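Local atomic coordinates of nitroreductase family protein (Clostridium novyi, PDB entry 3G14), a protein that probably acts as a flavin-dependent oxidoreductase, as expected of a dimeric member of the nitroreductase family. Residues K9-I14 with H110-A115; K26-I31 with T180-S185; L58-A63 with E135-P140; A84-E89 with I102-A107. All coordinates share one frame; numbering follows the deposited sequence. Where two conformers were deposited one is given.

How the contacts relate
Contacts 1 and 4 both use helix 99-117, on successive pieces of it, and their centres lie 18 Å apart. Both also touch the second subunit. Contact 2 lies beside contact 1: Ile30 and Ile31 of helix 24-35 pack against Ile111, with Ile111 CD1 3.6 Å from Ile31 CD1. Contact 3 is on the other side of the chain's centre from contact 1, and their nearest atoms are about 13 Å apart. It touches contact 4 on the sheet face away from helix 99-117, where Ile139 CD1 is 3.7 Å from Val85 CG2. The sulfate of contact 1 probably marks the phosphate site of the flavin. Along the chain, contact 4 is nested inside the loops closed by the other three.

Contact 1: residues K9-I14 with H110-A115; sequences KKRKSI and HIVLGA. With SO4 (sulfate ion), chain E.
Arg11 lays the aliphatic part of its side chain against one turn of helix 99-117. On that helix His110 comes first and serves the dimer: its NE2 bonds to Glu109 of the second subunit. Val112 makes the closer approach to Arg11. Its CG1 methyl lies 3.6 Å from Arg11 CD and also reaches CG of the same chain. The branch gets there because CG1 is anti to the backbone N of Val112 (chi1 161°). Leu113 adds its CD2 methyl, 4.1 Å from Arg11 CD, so two methyls flank the same methylene. Both side chains run at a slant to the arginine. Gly114 and Ala115 turn to helix 24-35, where Ile30 packs on them.

Arg11 itself is the first residue beyond helix 4-10 to leave helical geometry. Its chain bends at chi2 and chi3, and this turns the guanidinium toward a sulfate, probably from the crystallisation liquor. The sulfur sits at the edge of the group, in its plane. NH1 binds sulfate O4 at 3.0 Å and NH2 binds sulfate O2 at 3.1 Å. NH2 also donates to Arg36 O of the second subunit. Ser13 completes the grip: its backbone N lies 2.8 Å from sulfate O3, nearly straight at 173°, and its OG lies 2.8 Å from sulfate O4. An Arg-X-Ser segment around an anion at the dimer interface is consistent with the FMN phosphate site of nitroreductases.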
loop_
_atom_site.group_PDB
_atom_site.type_symbol
_atom_site.label_atom_id
_atom_site.label_comp_id
_atom_site.label_asym_id
_atom_site.label_seq_id
_atom_site.Cartn_x
_atom_site.Cartn_y
_atom_site.Cartn_z
ATOM N N LYS B 9 -3.769 -4.848 13.722
ATOM C CA LYS B 9 -3.438 -4.371 15.052
ATOM C C LYS B 9 -2.068 -4.814 15.498
ATOM O O LYS B 9 -1.386 -4.068 16.209
ATOM C CB LYS B 9 -4.480 -4.810 16.083
ATOM C CG LYS B 9 -5.807 -4.100 15.948
ATOM C CD LYS B 9 -6.774 -4.556 17.006
ATOM C CE LYS B 9 -8.159 -4.095 16.683
ATOM N NZ LYS B 9 -9.129 -4.492 17.753
ATOM N N LYS B 10 -1.654 -6.015 15.115
ATOM C CA LYS B 10 -0.380 -6.569 15.607
ATOM C C LYS B 10 0.830 -6.009 14.866
ATOM O O LYS B 10 1.932 -5.998 15.403
ATOM C CB LYS B 10 -0.393 -8.102 15.512
ATOM C CG LYS B 10 0.923 -8.784 15.943
ATOM C CD LYS B 10 0.736 -10.208 16.441
ATOM C CE LYS B 10 2.011 -11.087 16.286
ATOM N NZ LYS B 10 2.352 -11.522 14.841
ATOM N N ARG B 11 0.633 -5.557 13.626
ATOM C CA ARG B 11 1.740 -5.079 12.820
ATOM C C ARG B 11 2.458 -3.935 13.518
ATOM O O ARG B 11 1.841 -2.961 13.894
ATOM C CB ARG B 11 1.279 -4.593 11.443
ATOM C CG ARG B 11 2.446 -4.213 10.527
ATOM C CD ARG B 11 2.138 -3.000 9.665
ATOM N NE ARG B 11 1.647 -1.860 10.417
ATOM C CZ ARG B 11 2.398 -1.009 11.120
ATOM N NH1 ARG B 11 3.733 -1.149 11.223
ATOM N NH2 ARG B 11 1.790 -0.007 11.740
ATOM N N LYS B 12 3.769 -4.054 13.670
ATOM C CA LYS B 12 4.587 -2.936 14.147
ATOM C C LYS B 12 5.956 -2.952 13.504
ATOM O O LYS B 12 6.376 -3.971 12.956
ATOM C CB LYS B 12 4.709 -2.970 15.666
ATOM C CG LYS B 12 5.358 -4.214 16.218
ATOM C CD LYS B 12 4.965 -4.486 17.684
ATOM C CE LYS B 12 5.566 -3.468 18.655
ATOM N NZ LYS B 12 7.000 -3.099 18.341
ATOM N N SER B 13 6.667 -1.833 13.595
ATOM C CA SER B 13 8.028 -1.781 13.083
ATOM C C SER B 13 8.956 -2.503 14.058
ATOM O O SER B 13 9.024 -2.162 15.229
ATOM C CB SER B 13 8.491 -0.339 12.875
ATOM O OG SER B 13 7.642 0.281 11.975
ATOM N N ILE B 14 9.631 -3.530 13.579
ATOM C CA ILE B 14 10.457 -4.358 14.417
ATOM C C ILE B 14 11.890 -4.162 13.972
ATOM O O ILE B 14 12.198 -4.088 12.767
ATOM C CB ILE B 14 10.046 -5.855 14.330
ATOM C CG1 ILE B 14 8.618 -6.087 14.892
ATOM C CG2 ILE B 14 11.074 -6.732 15.054
ATOM C CD1 ILE B 14 8.463 -5.755 16.350
ATOM N N HIS B 110 1.207 -5.593 1.380
ATOM C CA HIS B 110 0.774 -6.992 1.419
ATOM C C HIS B 110 1.900 -7.889 1.985
ATOM O O HIS B 110 1.632 -8.803 2.781
ATOM C CB HIS B 110 0.277 -7.491 0.027
ATOM C CG HIS B 110 -1.099 -7.013 -0.340
ATOM N ND1 HIS B 110 -2.013 -7.803 -1.019
ATOM C CD2 HIS B 110 -1.690 -5.803 -0.193
ATOM C CE1 HIS B 110 -3.129 -7.108 -1.210
ATOM N NE2 HIS B 110 -2.953 -5.893 -0.734
ATOM N N ILE B 111 3.149 -7.603 1.594
ATOM C CA ILE B 111 4.340 -8.328 2.145
ATOM C C ILE B 111 4.376 -8.151 3.654
ATOM O O ILE B 111 4.443 -9.128 4.427
ATOM C CB ILE B 111 5.676 -7.779 1.580
ATOM C CG1 ILE B 111 5.767 -7.961 0.052
ATOM C CG2 ILE B 111 6.890 -8.447 2.281
ATOM C CD1 ILE B 111 5.949 -9.376 -0.393
ATOM N N VAL B 112 4.328 -6.883 4.059
ATOM C CA VAL B 112 4.417 -6.495 5.474
ATOM C C VAL B 112 3.280 -7.103 6.302
ATOM O O VAL B 112 3.514 -7.740 7.342
ATOM C CB VAL B 112 4.516 -4.937 5.606
ATOM C CG1 VAL B 112 4.149 -4.450 7.030
ATOM C CG2 VAL B 112 5.895 -4.451 5.145
ATOM N N LEU B 113 2.043 -6.930 5.845
ATOM C CA LEU B 113 0.936 -7.521 6.581
ATOM C C LEU B 113 0.951 -9.055 6.554
ATOM O O LEU B 113 0.628 -9.733 7.553
ATOM C CB LEU B 113 -0.379 -6.979 6.057
ATOM C CG LEU B 113 -0.626 -5.504 6.271
ATOM C CD1 LEU B 113 -1.850 -5.122 5.466
ATOM C CD2 LEU B 113 -0.776 -5.158 7.810
ATOM N N GLY B 114 1.319 -9.626 5.419
ATOM C CA GLY B 114 1.441 -11.068 5.331
ATOM C C GLY B 114 2.514 -11.640 6.255
ATOM O O GLY B 114 2.298 -12.676 6.896
ATOM N N ALA B 115 3.660 -10.950 6.343
ATOM C CA ALA B 115 4.712 -11.320 7.328
ATOM C C ALA B 115 4.156 -11.379 8.730
ATOM O O ALA B 115 4.414 -12.332 9.449
ATOM C CB ALA B 115 5.890 -10.338 7.303
HETATM S S SO4 E . 4.759 1.408 13.916
HETATM O O1 SO4 E . 5.313 2.703 14.278
HETATM O O2 SO4 E . 3.308 1.376 14.101
HETATM O O3 SO4 E . 5.316 0.368 14.785
HETATM O O4 SO4 E . 5.051 1.160 12.503
#

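Contact 2: residues K26-I31 with T180-S185; sequences KLLKII and TSFMES. With ACT (acetate ion), chain G.
Leu27 and Leu28 of helix 24-35 press their CD2 methyls against the ring of Phe182, and this is the tight part of the contact. Leu27 CD2 is 3.7 Å from Phe182 CZ, and the two side chains come from opposite directions. Leu28 CD2 is 3.9 Å from Phe182 CE2 and crosses the ring at a slant. The methyls take different ring atoms: Leu27 CD2 sits by CZ and CE1, Leu28 CD2 by CE2 and CD2. The phenyl group extends this far because its CG is anti to the backbone N of Phe182 (chi1 179°). Leu173 of strand 173-175 packs against both Leu28 and Phe182.

The partner segment is a compact C-terminal loop that lies beyond this strand. Residues Phe182 to Ser185 form a type I beta turn. Ser181 braces it with an ST motif: its OG accepts from Glu184 N at 3.1 Å and also bonds to Asp170. Ser185 OG returns 2.7 Å to Ser181 O, which ties Ser185 back to the residue before the turn.

Selenomethionine Met183 marks the looser margin. Its CG reaches Leu28 CD2 at 4.1 Å and lies at the edge of the Phe182 ring, in the ring plane. Glu184 is exposed beside it, and its carboxylate stands close to that of Asp170. Farther round the helix, away from the loop, Lys29 NZ binds acetate OXT at 2.8 Å, an ion probably from the crystallisation liquor.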
loop_
_atom_site.group_PDB
_atom_site.type_symbol
_atom_site.label_atom_id
_atom_site.label_comp_id
_atom_site.label_asym_id
_atom_site.label_seq_id
_atom_site.Cartn_x
_atom_site.Cartn_y
_atom_site.Cartn_z
ATOM N N LYS B 26 6.107 -20.397 4.263
ATOM C CA LYS B 26 5.554 -19.143 4.786
ATOM C C LYS B 26 6.003 -17.965 3.935
ATOM O O LYS B 26 5.188 -17.135 3.572
ATOM C CB LYS B 26 5.931 -18.918 6.247
ATOM C CG LYS B 26 5.339 -19.908 7.273
ATOM C CD LYS B 26 5.464 -19.303 8.676
ATOM C CE LYS B 26 5.352 -20.305 9.808
ATOM N NZ LYS B 26 4.635 -21.513 9.432
ATOM N N LEU B 27 7.285 -17.906 3.584
ATOM C CA LEU B 27 7.774 -16.890 2.634
ATOM C C LEU B 27 7.008 -16.894 1.307
ATOM O O LEU B 27 6.635 -15.828 0.775
ATOM C CB LEU B 27 9.243 -17.122 2.321
ATOM C CG LEU B 27 9.898 -16.122 1.348
ATOM C CD1 LEU B 27 9.824 -14.668 1.861
ATOM C CD2 LEU B 27 11.308 -16.556 1.079
ATOM N N LEU B 28 6.781 -18.073 0.745
ATOM C CA LEU B 28 6.126 -18.070 -0.537
ATOM C C LEU B 28 4.647 -17.640 -0.412
ATOM O O LEU B 28 4.123 -17.039 -1.338
ATOM C CB LEU B 28 6.326 -19.380 -1.280
ATOM C CG LEU B 28 7.790 -19.690 -1.653
ATOM C CD1 LEU B 28 7.876 -21.080 -2.248
ATOM C CD2 LEU B 28 8.401 -18.657 -2.625
ATOM N N LYS B 29 4.012 -17.899 0.735
ATOM C CA LYS B 29 2.642 -17.399 1.016
ATOM C C LYS B 29 2.610 -15.859 1.119
ATOM O O LYS B 29 1.715 -15.223 0.592
ATOM C CB LYS B 29 2.051 -18.014 2.291
ATOM C CG LYS B 29 1.556 -19.447 2.126
ATOM C CD LYS B 29 0.699 -19.907 3.342
ATOM C CE LYS B 29 1.557 -20.498 4.463
ATOM N NZ LYS B 29 0.846 -20.615 5.785
ATOM N N ILE B 30 3.609 -15.276 1.776
ATOM C CA ILE B 30 3.773 -13.802 1.835
ATOM C C ILE B 30 3.891 -13.221 0.408
ATOM O O ILE B 30 3.209 -12.237 0.035
ATOM C CB ILE B 30 4.991 -13.460 2.736
ATOM C CG1 ILE B 30 4.715 -13.942 4.174
ATOM C CG2 ILE B 30 5.314 -11.962 2.699
ATOM C CD1 ILE B 30 5.975 -14.026 5.060
ATOM N N ILE B 31 4.751 -13.830 -0.421
ATOM C CA ILE B 31 4.904 -13.335 -1.781
ATOM C C ILE B 31 3.591 -13.477 -2.579
ATOM O O ILE B 31 3.215 -12.603 -3.368
ATOM C CB ILE B 31 6.098 -13.990 -2.533
ATOM C CG1 ILE B 31 7.426 -13.772 -1.769
ATOM C CG2 ILE B 31 6.226 -13.369 -3.954
ATOM C CD1 ILE B 31 7.842 -12.283 -1.484
ATOM N N THR B 180 18.052 -13.665 -11.037
ATOM C CA THR B 180 18.256 -15.033 -10.557
ATOM C C THR B 180 17.002 -15.518 -9.792
ATOM O O THR B 180 16.683 -15.035 -8.708
ATOM C CB THR B 180 19.501 -15.137 -9.649
ATOM O OG1 THR B 180 20.663 -14.731 -10.392
ATOM C CG2 THR B 180 19.699 -16.571 -9.127
ATOM N N SER B 181 16.308 -16.468 -10.399
ATOM C CA SER B 181 15.089 -17.057 -9.860
ATOM C C SER B 181 15.228 -17.628 -8.446
ATOM O O SER B 181 16.083 -18.486 -8.184
ATOM C CB SER B 181 14.643 -18.179 -10.795
ATOM O OG SER B 181 13.528 -18.865 -10.263
ATOM N N PHE B 182 14.375 -17.163 -7.536
ATOM C CA PHE B 182 14.334 -17.716 -6.184
ATOM C C PHE B 182 13.888 -19.188 -6.263
ATOM O O PHE B 182 14.522 -20.090 -5.696
ATOM C CB PHE B 182 13.348 -16.956 -5.283
ATOM C CG PHE B 182 13.254 -17.522 -3.896
ATOM C CD1 PHE B 182 14.135 -17.104 -2.895
ATOM C CD2 PHE B 182 12.315 -18.510 -3.591
ATOM C CE1 PHE B 182 14.063 -17.639 -1.615
ATOM C CE2 PHE B 182 12.240 -19.058 -2.304
ATOM C CZ PHE B 182 13.116 -18.631 -1.320
HETATM N N MSE B 183 12.772 -19.413 -6.930
HETATM C CA MSE B 183 12.140 -20.734 -6.832
HETATM C C MSE B 183 12.871 -21.809 -7.608
HETATM O O MSE B 183 12.734 -22.977 -7.276
HETATM C CB MSE B 183 10.680 -20.696 -7.243
HETATM C CG MSE B 183 9.717 -20.027 -6.219
HETATM SE SE MSE B 183 8.127 -19.750 -7.183
HETATM C CE MSE B 183 7.509 -21.617 -7.113
ATOM N N GLU B 184 13.637 -21.435 -8.623
ATOM C CA GLU B 184 14.353 -22.421 -9.422
ATOM C C GLU B 184 15.750 -22.672 -8.883
ATOM O O GLU B 184 16.442 -23.549 -9.372
ATOM C CB GLU B 184 14.462 -21.963 -10.870
ATOM C CG GLU B 184 13.130 -21.717 -11.566
ATOM C CD GLU B 184 13.333 -21.096 -12.933
ATOM O OE1 GLU B 184 14.223 -21.580 -13.660
ATOM O OE2 GLU B 184 12.629 -20.124 -13.280
ATOM N N SER B 185 16.188 -21.901 -7.894
ATOM C CA SER B 185 17.555 -22.048 -7.389
ATOM C C SER B 185 17.635 -22.997 -6.189
ATOM O O SER B 185 16.673 -23.155 -5.430
ATOM C CB SER B 185 18.146 -20.679 -7.031
ATOM O OG SER B 185 18.347 -19.902 -8.211
HETATM C C ACT G . -2.317 -18.509 6.559
HETATM O O ACT G . -2.467 -17.467 7.228
HETATM O OXT ACT G . -1.150 -18.741 6.199
HETATM C CH3 ACT G . -3.451 -19.416 6.178
#

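Contact 3: residues L58-A63 with E135-P140; sequences LDIANA and EALKIP
Asp59 OD2 is gripped by a salt bridge to Lys55 NZ, one turn earlier on the same helix, and rests 3.6 Å from Ala136 CB on the opposing helix. The contact is a helix-to-helix packing of 54-63 against 130-137, on one flank of the sheet in the alpha-beta fold of the nitroreductase family. The backbones come close here: the CA atoms of Asp59 and Ala136 are 6.3 Å apart, which the small alanine permits. The Asp59 chain presents its side to that methyl, since Asp59 CB is also 3.7 Å from Ala136 CB. With CG anti to its carbonyl carbon (chi1 -72°), the carboxylate lies beside the methyl, and no hydrogen bond passes between the two segments. The salt bridge to Lys55 would balance its negative charge.

Deeper in, the contact turns wholly apolar. Ile60 and Leu137 both extend toward strand 46-51 and share Val51 as a neighbour. Val75 of helix 70-77 also packs on Ile60, while Ile49 also packs on Leu137. This apolar pair is looser than the approach of Asp59 to Ala136. Backbone bonds join Ala63 to Asn129 and Leu137 to Trp178. Lys138 has a positive phi of 63°. Between the two inner side chains, Ile60 CD1 stands 4.4 Å from Leu137 CD1.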
loop_
_atom_site.group_PDB
_atom_site.type_symbol
_atom_site.label_atom_id
_atom_site.label_comp_id
_atom_site.label_asym_id
_atom_site.label_seq_id
_atom_site.Cartn_x
_atom_site.Cartn_y
_atom_site.Cartn_z
ATOM N N LEU B 58 25.175 -6.705 4.522
ATOM C CA LEU B 58 26.158 -5.710 4.931
ATOM C C LEU B 58 26.159 -4.541 3.932
ATOM O O LEU B 58 26.134 -3.388 4.337
ATOM C CB LEU B 58 27.559 -6.347 5.103
ATOM C CG LEU B 58 28.737 -5.407 5.399
ATOM C CD1 LEU B 58 28.431 -4.573 6.652
ATOM C CD2 LEU B 58 30.071 -6.165 5.554
ATOM N N ASP B 59 26.139 -4.839 2.634
ATOM C CA ASP B 59 26.056 -3.780 1.599
ATOM C C ASP B 59 24.797 -2.926 1.791
ATOM O O ASP B 59 24.847 -1.690 1.720
ATOM C CB ASP B 59 25.974 -4.368 0.185
ATOM C CG ASP B 59 27.283 -4.985 -0.310
ATOM O OD1 ASP B 59 28.376 -4.624 0.172
ATOM O OD2 ASP B 59 27.179 -5.852 -1.204
ATOM N N ILE B 60 23.668 -3.594 2.040
ATOM C CA ILE B 60 22.398 -2.867 2.238
ATOM C C ILE B 60 22.463 -2.019 3.503
ATOM O O ILE B 60 22.097 -0.830 3.502
ATOM C CB ILE B 60 21.171 -3.801 2.255
ATOM C CG1 ILE B 60 21.004 -4.497 0.889
ATOM C CG2 ILE B 60 19.920 -3.022 2.640
ATOM C CD1 ILE B 60 20.016 -5.614 0.924
ATOM N N ALA B 61 22.959 -2.611 4.596
ATOM C CA ALA B 61 23.132 -1.899 5.881
ATOM C C ALA B 61 23.947 -0.625 5.710
ATOM O O ALA B 61 23.584 0.430 6.245
ATOM C CB ALA B 61 23.817 -2.824 6.907
ATOM N N ASN B 62 25.050 -0.720 4.971
ATOM C CA ASN B 62 25.879 0.440 4.717
ATOM C C ASN B 62 25.215 1.533 3.868
ATOM O O ASN B 62 25.597 2.700 3.969
ATOM C CB ASN B 62 27.211 0.053 4.110
ATOM C CG ASN B 62 28.140 -0.669 5.119
ATOM O OD1 ASN B 62 28.115 -0.386 6.332
ATOM N ND2 ASN B 62 28.981 -1.571 4.598
ATOM N N ALA B 63 24.260 1.152 3.018
ATOM C CA ALA B 63 23.550 2.085 2.107
ATOM C C ALA B 63 22.405 2.872 2.774
ATOM O O ALA B 63 21.991 3.897 2.272
ATOM C CB ALA B 63 23.010 1.307 0.879
ATOM N N GLU B 135 24.036 -1.445 -7.170
ATOM C CA GLU B 135 25.338 -2.076 -7.365
ATOM C C GLU B 135 25.469 -3.409 -6.605
ATOM O O GLU B 135 26.004 -4.380 -7.137
ATOM C CB GLU B 135 26.465 -1.100 -6.988
ATOM C CG GLU B 135 26.555 0.087 -7.949
ATOM C CD GLU B 135 27.474 1.226 -7.476
ATOM O OE1 GLU B 135 28.181 1.059 -6.472
ATOM O OE2 GLU B 135 27.484 2.297 -8.135
ATOM N N ALA B 136 24.978 -3.459 -5.369
ATOM C CA ALA B 136 25.031 -4.681 -4.575
ATOM C C ALA B 136 24.225 -5.823 -5.186
ATOM O O ALA B 136 24.716 -6.966 -5.234
ATOM C CB ALA B 136 24.558 -4.436 -3.185
ATOM N N LEU B 137 22.999 -5.500 -5.626
ATOM C CA LEU B 137 22.021 -6.498 -6.076
ATOM C C LEU B 137 21.970 -6.666 -7.606
ATOM O O LEU B 137 21.161 -7.433 -8.120
ATOM C CB LEU B 137 20.651 -6.165 -5.503
ATOM C CG LEU B 137 20.603 -5.925 -3.971
ATOM C CD1 LEU B 137 19.174 -5.755 -3.411
ATOM C CD2 LEU B 137 21.319 -7.046 -3.246
ATOM N N LYS B 138 22.833 -5.929 -8.307
ATOM C CA LYS B 138 22.999 -6.031 -9.757
ATOM C C LYS B 138 21.708 -5.640 -10.490
ATOM O O LYS B 138 21.275 -6.298 -11.439
ATOM C CB LYS B 138 23.576 -7.417 -10.122
ATOM C CG LYS B 138 25.027 -7.568 -9.619
ATOM C CD LYS B 138 25.496 -9.011 -9.432
ATOM C CE LYS B 138 26.841 -9.052 -8.693
ATOM N NZ LYS B 138 27.518 -10.371 -8.845
ATOM N N ILE B 139 21.117 -4.527 -10.043
ATOM C CA ILE B 139 19.831 -4.045 -10.566
ATOM C C ILE B 139 20.135 -3.054 -11.681
ATOM O O ILE B 139 20.872 -2.104 -11.456
ATOM C CB ILE B 139 19.009 -3.333 -9.457
ATOM C CG1 ILE B 139 18.681 -4.308 -8.299
ATOM C CG2 ILE B 139 17.736 -2.659 -10.071
ATOM C CD1 ILE B 139 18.053 -3.670 -7.087
ATOM N N PRO B 140 19.578 -3.267 -12.899
ATOM C CA PRO B 140 19.722 -2.235 -13.958
ATOM C C PRO B 140 19.377 -0.810 -13.479
ATOM O O PRO B 140 18.405 -0.601 -12.744
ATOM C CB PRO B 140 18.738 -2.699 -15.048
ATOM C CG PRO B 140 18.672 -4.199 -14.860
ATOM C CD PRO B 140 18.808 -4.436 -13.355
#

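Contact 4: residues A84-E89 with I102-A107; sequences AVANPE and IDTAIA
Thr104 of helix 99-117 touches Ala84 and Ala86 of a strand that runs on into Asn87, whose amide is the flat group here. Glu89 N approaches Asn87 OD1 at 3.0 Å from above the carbonyl plane, 53° out of it. That is an N-cap bond at the start of the short, weakly bonded helix that follows.

The contact itself rests on one residue of helix 99-117. Thr104 straddles two alanines of the strand. Its CG2 methyl is 3.8 Å from Ala84 CB, and its OG1 is 3.4 Å from Ala86 CB. The two branches reach different residues because chi1 is -52°: CG2 is anti to the backbone N and OG1 is anti to the carbonyl carbon. OG1 gives its hydrogen to Tyr100 O, one turn back, so the hydroxyl is satisfied within the helix although it is buried.

This is a helix packed on a sheet, as in the alpha-beta core of nitroreductases. Strand 80-86 is an inner strand, paired on one side with 46-51 and on the other with 144-151. Ala84 and Ala86 point to the helix. Val85 between them points away, and its side chain packs on Ile139 and Trp178. The small alanines let the helix come near, with the CA atoms of Ala86 and Thr104 7.0 Å apart. Phe48 packs on Ala84, Val146 on Ala86, and Tyr46 on Thr104. On the far side of the helix, Ala105 packs against Ile102 of the second subunit.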
loop_
_atom_site.group_PDB
_atom_site.type_symbol
_atom_site.label_atom_id
_atom_site.label_comp_id
_atom_site.label_asym_id
_atom_site.label_seq_id
_atom_site.Cartn_x
_atom_site.Cartn_y
_atom_site.Cartn_z
ATOM N N ALA B 84 11.990 -4.267 -2.823
ATOM C CA ALA B 84 10.975 -4.052 -3.843
ATOM C C ALA B 84 11.544 -3.123 -4.916
ATOM O O ALA B 84 11.887 -1.990 -4.621
ATOM C CB ALA B 84 9.685 -3.504 -3.232
ATOM N N VAL B 85 11.607 -3.615 -6.165
ATOM C CA VAL B 85 12.224 -2.925 -7.291
ATOM C C VAL B 85 11.160 -2.711 -8.384
ATOM O O VAL B 85 10.443 -3.629 -8.768
ATOM C CB VAL B 85 13.404 -3.755 -7.854
ATOM C CG1 VAL B 85 14.121 -3.037 -9.069
ATOM C CG2 VAL B 85 14.419 -4.098 -6.725
ATOM N N ALA B 86 11.053 -1.500 -8.888
ATOM C CA ALA B 86 10.030 -1.167 -9.896
ATOM C C ALA B 86 10.562 -0.549 -11.165
ATOM O O ALA B 86 11.666 0.055 -11.207
ATOM C CB ALA B 86 8.969 -0.267 -9.308
ATOM N N ASN B 87 9.745 -0.700 -12.207
ATOM C CA ASN B 87 9.993 -0.113 -13.492
ATOM C C ASN B 87 9.037 1.049 -13.722
ATOM O O ASN B 87 7.850 0.817 -14.030
ATOM C CB ASN B 87 9.779 -1.132 -14.586
ATOM C CG ASN B 87 10.147 -0.603 -15.975
ATOM O OD1 ASN B 87 10.514 0.558 -16.182
ATOM N ND2 ASN B 87 10.080 -1.492 -16.937
ATOM N N PRO B 88 9.537 2.290 -13.605
ATOM C CA PRO B 88 8.684 3.487 -13.777
ATOM C C PRO B 88 8.071 3.614 -15.154
ATOM O O PRO B 88 7.046 4.256 -15.289
ATOM C CB PRO B 88 9.651 4.644 -13.532
ATOM C CG PRO B 88 10.736 4.077 -12.761
ATOM C CD PRO B 88 10.921 2.693 -13.311
ATOM N N GLU B 89 8.652 2.958 -16.166
ATOM C CA GLU B 89 8.177 3.067 -17.540
ATOM C C GLU B 89 7.089 2.073 -17.924
ATOM O O GLU B 89 6.457 2.225 -18.957
ATOM C CB GLU B 89 9.366 2.923 -18.500
ATOM C CG GLU B 89 10.512 3.872 -18.194
ATOM C CD GLU B 89 10.145 5.329 -18.396
ATOM O OE1 GLU B 89 9.625 5.684 -19.483
ATOM O OE2 GLU B 89 10.387 6.122 -17.456
ATOM N N ILE B 102 2.682 4.067 -6.255
ATOM C CA ILE B 102 1.430 3.617 -5.666
ATOM C C ILE B 102 1.339 2.083 -5.648
ATOM O O ILE B 102 1.090 1.462 -4.617
ATOM C CB ILE B 102 0.210 4.187 -6.432
ATOM C CG1 ILE B 102 0.161 5.720 -6.258
ATOM C CG2 ILE B 102 -1.088 3.447 -5.961
ATOM C CD1 ILE B 102 -0.961 6.464 -7.037
ATOM N N ASP B 103 1.568 1.479 -6.808
ATOM C CA ASP B 103 1.360 0.055 -6.985
ATOM C C ASP B 103 2.380 -0.780 -6.222
ATOM O O ASP B 103 2.038 -1.786 -5.582
ATOM C CB ASP B 103 1.355 -0.275 -8.456
ATOM C CG ASP B 103 0.010 0.096 -9.121
ATOM O OD1 ASP B 103 -0.905 0.572 -8.424
ATOM O OD2 ASP B 103 -0.108 -0.063 -10.312
ATOM N N THR B 104 3.622 -0.330 -6.224
ATOM C CA THR B 104 4.656 -1.048 -5.476
ATOM C C THR B 104 4.393 -0.892 -3.966
ATOM O O THR B 104 4.597 -1.861 -3.220
ATOM C CB THR B 104 6.092 -0.578 -5.876
ATOM O OG1 THR B 104 6.236 -0.632 -7.296
ATOM C CG2 THR B 104 7.194 -1.450 -5.216
ATOM N N ALA B 105 3.929 0.290 -3.501
ATOM C CA ALA B 105 3.605 0.478 -2.054
ATOM C C ALA B 105 2.498 -0.493 -1.591
ATOM O O ALA B 105 2.581 -1.121 -0.496
ATOM C CB ALA B 105 3.189 1.962 -1.718
ATOM N N ILE B 106 1.484 -0.615 -2.425
ATOM C CA ILE B 106 0.334 -1.522 -2.185
ATOM C C ILE B 106 0.880 -2.917 -1.969
ATOM O O ILE B 106 0.592 -3.573 -0.964
ATOM C CB ILE B 106 -0.693 -1.509 -3.375
ATOM C CG1 ILE B 106 -1.423 -0.165 -3.511
ATOM C CG2 ILE B 106 -1.793 -2.596 -3.195
ATOM C CD1 ILE B 106 -2.298 -0.037 -4.795
ATOM N N ALA B 107 1.697 -3.398 -2.918
ATOM C CA ALA B 107 2.204 -4.779 -2.869
ATOM C C ALA B 107 3.138 -5.006 -1.691
ATOM O O ALA B 107 3.066 -6.050 -1.017
ATOM C CB ALA B 107 2.902 -5.180 -4.227
#